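Local coordinates for protein (superoxide dismutase) (Sulfolobus acidocaldarius, PDB 1B06), which converts superoxide radicals to hydrogen peroxide and molecular oxygen at an iron centre, one iron per subunit, at residues A[27-30]-A[31-35]. Numbering follows the deposited sequence.
Sequences KDII and DVHYN. With FE (Fe (III) ion), chain G.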
ATOM      1  N   LYS A  27     -18.288 -23.768 -13.055  1.00 20.80           N
ATOM      2  CA  LYS A  27     -17.708 -24.707 -12.105  1.00 23.73           C
ATOM      3  C   LYS A  27     -16.194 -24.760 -12.241  1.00 20.77           C
ATOM      4  O   LYS A  27     -15.494 -25.081 -11.284  1.00 22.91           O
ATOM      5  CB  LYS A  27     -18.294 -26.105 -12.315  1.00 28.75           C
ATOM      6  CG  LYS A  27     -17.968 -26.718 -13.666  1.00 38.86           C
ATOM      7  CD  LYS A  27     -19.122 -27.578 -14.181  1.00 47.30           C
ATOM      8  CE  LYS A  27     -19.056 -27.772 -15.695  1.00 52.00           C
ATOM      9  NZ  LYS A  27     -17.947 -28.683 -16.101  1.00 54.29           N
ATOM     10  N   ASP A  28     -15.688 -24.444 -13.429  1.00 21.63           N
ATOM     11  CA  ASP A  28     -14.248 -24.450 -13.666  1.00 24.77           C
ATOM     12  C   ASP A  28     -13.568 -23.422 -12.775  1.00 26.13           C
ATOM     13  O   ASP A  28     -12.455 -23.640 -12.296  1.00 26.62           O
ATOM     14  CB  ASP A  28     -13.940 -24.123 -15.124  1.00 34.61           C
ATOM     15  CG  ASP A  28     -14.314 -25.246 -16.063  1.00 42.72           C
ATOM     16  OD1 ASP A  28     -14.434 -26.400 -15.596  1.00 46.69           O
ATOM     17  OD2 ASP A  28     -14.488 -24.973 -17.269  1.00 48.81           O
ATOM     18  N   ILE A  29     -14.244 -22.298 -12.564  1.00 23.22           N
ATOM     19  CA  ILE A  29     -13.714 -21.231 -11.732  1.00 19.87           C
ATOM     20  C   ILE A  29     -13.822 -21.614 -10.261  1.00 19.49           C
ATOM     21  O   ILE A  29     -12.842 -21.555  -9.524  1.00 16.40           O
ATOM     22  CB  ILE A  29     -14.482 -19.918 -11.976  1.00 17.82           C
ATOM     23  CG1 ILE A  29     -14.022 -19.290 -13.294  1.00 17.04           C
ATOM     24  CG2 ILE A  29     -14.262 -18.958 -10.823  1.00 19.65           C
ATOM     25  CD1 ILE A  29     -14.928 -18.178 -13.789  1.00 17.13           C
ATOM     26  N   ILE A  30     -15.017 -22.015  -9.846  1.00 17.04           N
ATOM     27  CA  ILE A  30     -15.260 -22.397  -8.463  1.00 18.98           C
ATOM     28  C   ILE A  30     -14.317 -23.492  -7.983  1.00 19.38           C
ATOM     29  O   ILE A  30     -13.796 -23.434  -6.872  1.00 22.92           O
ATOM     30  CB  ILE A  30     -16.718 -22.864  -8.277  1.00 15.92           C
ATOM     31  CG1 ILE A  30     -17.668 -21.734  -8.669  1.00 19.49           C
ATOM     32  CG2 ILE A  30     -16.966 -23.264  -6.825  1.00 13.75           C
ATOM     33  CD1 ILE A  30     -17.562 -20.498  -7.772  1.00 21.92           C
ATOM     34  N   ASP A  31     -14.097 -24.491  -8.827  1.00 20.44           N
ATOM     35  CA  ASP A  31     -13.218 -25.597  -8.480  1.00 19.45           C
ATOM     36  C   ASP A  31     -11.813 -25.142  -8.072  1.00 19.78           C
ATOM     37  O   ASP A  31     -11.366 -25.417  -6.957  1.00 16.79           O
ATOM     38  CB  ASP A  31     -13.126 -26.563  -9.660  1.00 24.53           C
ATOM     39  CG  ASP A  31     -12.345 -27.820  -9.327  1.00 30.63           C
ATOM     40  OD1 ASP A  31     -12.554 -28.385  -8.232  1.00 25.90           O
ATOM     41  OD2 ASP A  31     -11.519 -28.239 -10.166  1.00 37.59           O
ATOM     42  N   VAL A  32     -11.119 -24.451  -8.974  1.00 19.49           N
ATOM     43  CA  VAL A  32      -9.764 -23.969  -8.699  1.00 18.05           C
ATOM     44  C   VAL A  32      -9.729 -22.797  -7.705  1.00 19.44           C
ATOM     45  O   VAL A  32      -8.753 -22.616  -6.977  1.00 19.19           O
ATOM     46  CB  VAL A  32      -9.050 -23.551 -10.003  1.00 14.62           C
ATOM     47  CG1 VAL A  32      -9.746 -22.349 -10.617  1.00 18.24           C
ATOM     48  CG2 VAL A  32      -7.595 -23.239  -9.721  1.00 16.83           C
ATOM     49  N   HIS A  33     -10.795 -22.003  -7.680  1.00 16.84           N
ATOM     50  CA  HIS A  33     -10.892 -20.866  -6.766  1.00 17.51           C
ATOM     51  C   HIS A  33     -10.937 -21.382  -5.332  1.00 17.80           C
ATOM     52  O   HIS A  33     -10.314 -20.823  -4.428  1.00 16.96           O
ATOM     53  CB  HIS A  33     -12.168 -20.074  -7.058  1.00 12.29           C
ATOM     54  CG  HIS A  33     -12.176 -18.692  -6.482  1.00 17.56           C
ATOM     55  ND1 HIS A  33     -13.153 -17.767  -6.788  1.00 11.19           N
ATOM     56  CD2 HIS A  33     -11.321 -18.069  -5.635  1.00 12.50           C
ATOM     57  CE1 HIS A  33     -12.898 -16.636  -6.156  1.00 14.43           C
ATOM     58  NE2 HIS A  33     -11.792 -16.792  -5.450  1.00 13.36           N
ATOM     59  N   TYR A  34     -11.687 -22.462  -5.140  1.00 20.93           N
ATOM     60  CA  TYR A  34     -11.859 -23.074  -3.833  1.00 19.26           C
ATOM     61  C   TYR A  34     -10.738 -24.056  -3.483  1.00 20.42           C
ATOM     62  O   TYR A  34     -10.061 -23.892  -2.472  1.00 23.52           O
ATOM     63  CB  TYR A  34     -13.221 -23.779  -3.774  1.00 14.75           C
ATOM     64  CG  TYR A  34     -13.433 -24.613  -2.532  1.00 16.67           C
ATOM     65  CD1 TYR A  34     -13.610 -24.011  -1.291  1.00 16.47           C
ATOM     66  CD2 TYR A  34     -13.422 -26.004  -2.595  1.00 18.50           C
ATOM     67  CE1 TYR A  34     -13.767 -24.770  -0.140  1.00 18.80           C
ATOM     68  CE2 TYR A  34     -13.577 -26.777  -1.450  1.00 15.92           C
ATOM     69  CZ  TYR A  34     -13.746 -26.154  -0.225  1.00 23.27           C
ATOM     70  OH  TYR A  34     -13.865 -26.908   0.919  1.00 28.88           O
ATOM     71  N   ASN A  35     -10.537 -25.068  -4.320  1.00 20.95           N
ATOM     72  CA  ASN A  35      -9.505 -26.068  -4.063  1.00 21.32           C
ATOM     73  C   ASN A  35      -8.086 -25.578  -4.309  1.00 21.68           C
ATOM     74  O   ASN A  35      -7.129 -26.145  -3.784  1.00 26.62           O
ATOM     75  CB  ASN A  35      -9.756 -27.314  -4.908  1.00 19.95           C
ATOM     76  CG  ASN A  35     -10.979 -28.070  -4.466  1.00 26.15           C
ATOM     77  OD1 ASN A  35     -11.078 -28.496  -3.311  1.00 29.01           O
ATOM     78  ND2 ASN A  35     -11.931 -28.238  -5.378  1.00 26.04           N
TER
HETATM   79 FE    FE G 322     -10.537 -15.093  -4.746  1.00 18.06          FE
HETATM   80  O   HOH W   1      -9.463 -13.483  -3.989  1.00 15.16           O
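Residues 27-30 and 31-35 are successive turns at the start of helix 27-57, joined by i+4 to i backbone hydrogen bonds from Asp31 N to Lys27 O, His33 N to Ile29 O (2.8 Å) and Tyr34 N to Ile30 O (2.9 Å). The middle bond is nearly collinear with the Ile29 carbonyl. The other two donors are tilted by 27-30° from the carbonyl planes. His33 CB also packs on Ile29 O, at 3.0 Å. Its ring carbon CG is anti to the backbone N (chi1 -163°), which carries the imidazole off the helix toward the metal. NE2 then binds the iron at 2.2 Å, and a water lies 2.1 Å from the same ion. His84, Asp170 and His174 complete the protein ligands, and Trp88 meets the His33 ring edge-to-face. Val32 lays CG1 across the carbonyl oxygens of both Asp28 and Ile29, 3.4 Å from each, and packs on Asn182 of the second subunit. Asn35 reaches back one turn: its ND2 donates to Asp31 OD1 at 2.9 Å, from above the carboxylate plane. Tyr34 stacks on Phe11, and its OH is hydrogen-bonded to Pro12 O. This first helix of the alpha-hairpin domain thus supplies an iron ligand from its opening turns, just where it widens into a pi-type turn at 33-35. The hydrogen bond at His33 N fixes the root of that ligand, while the metal holds the far end of its ring.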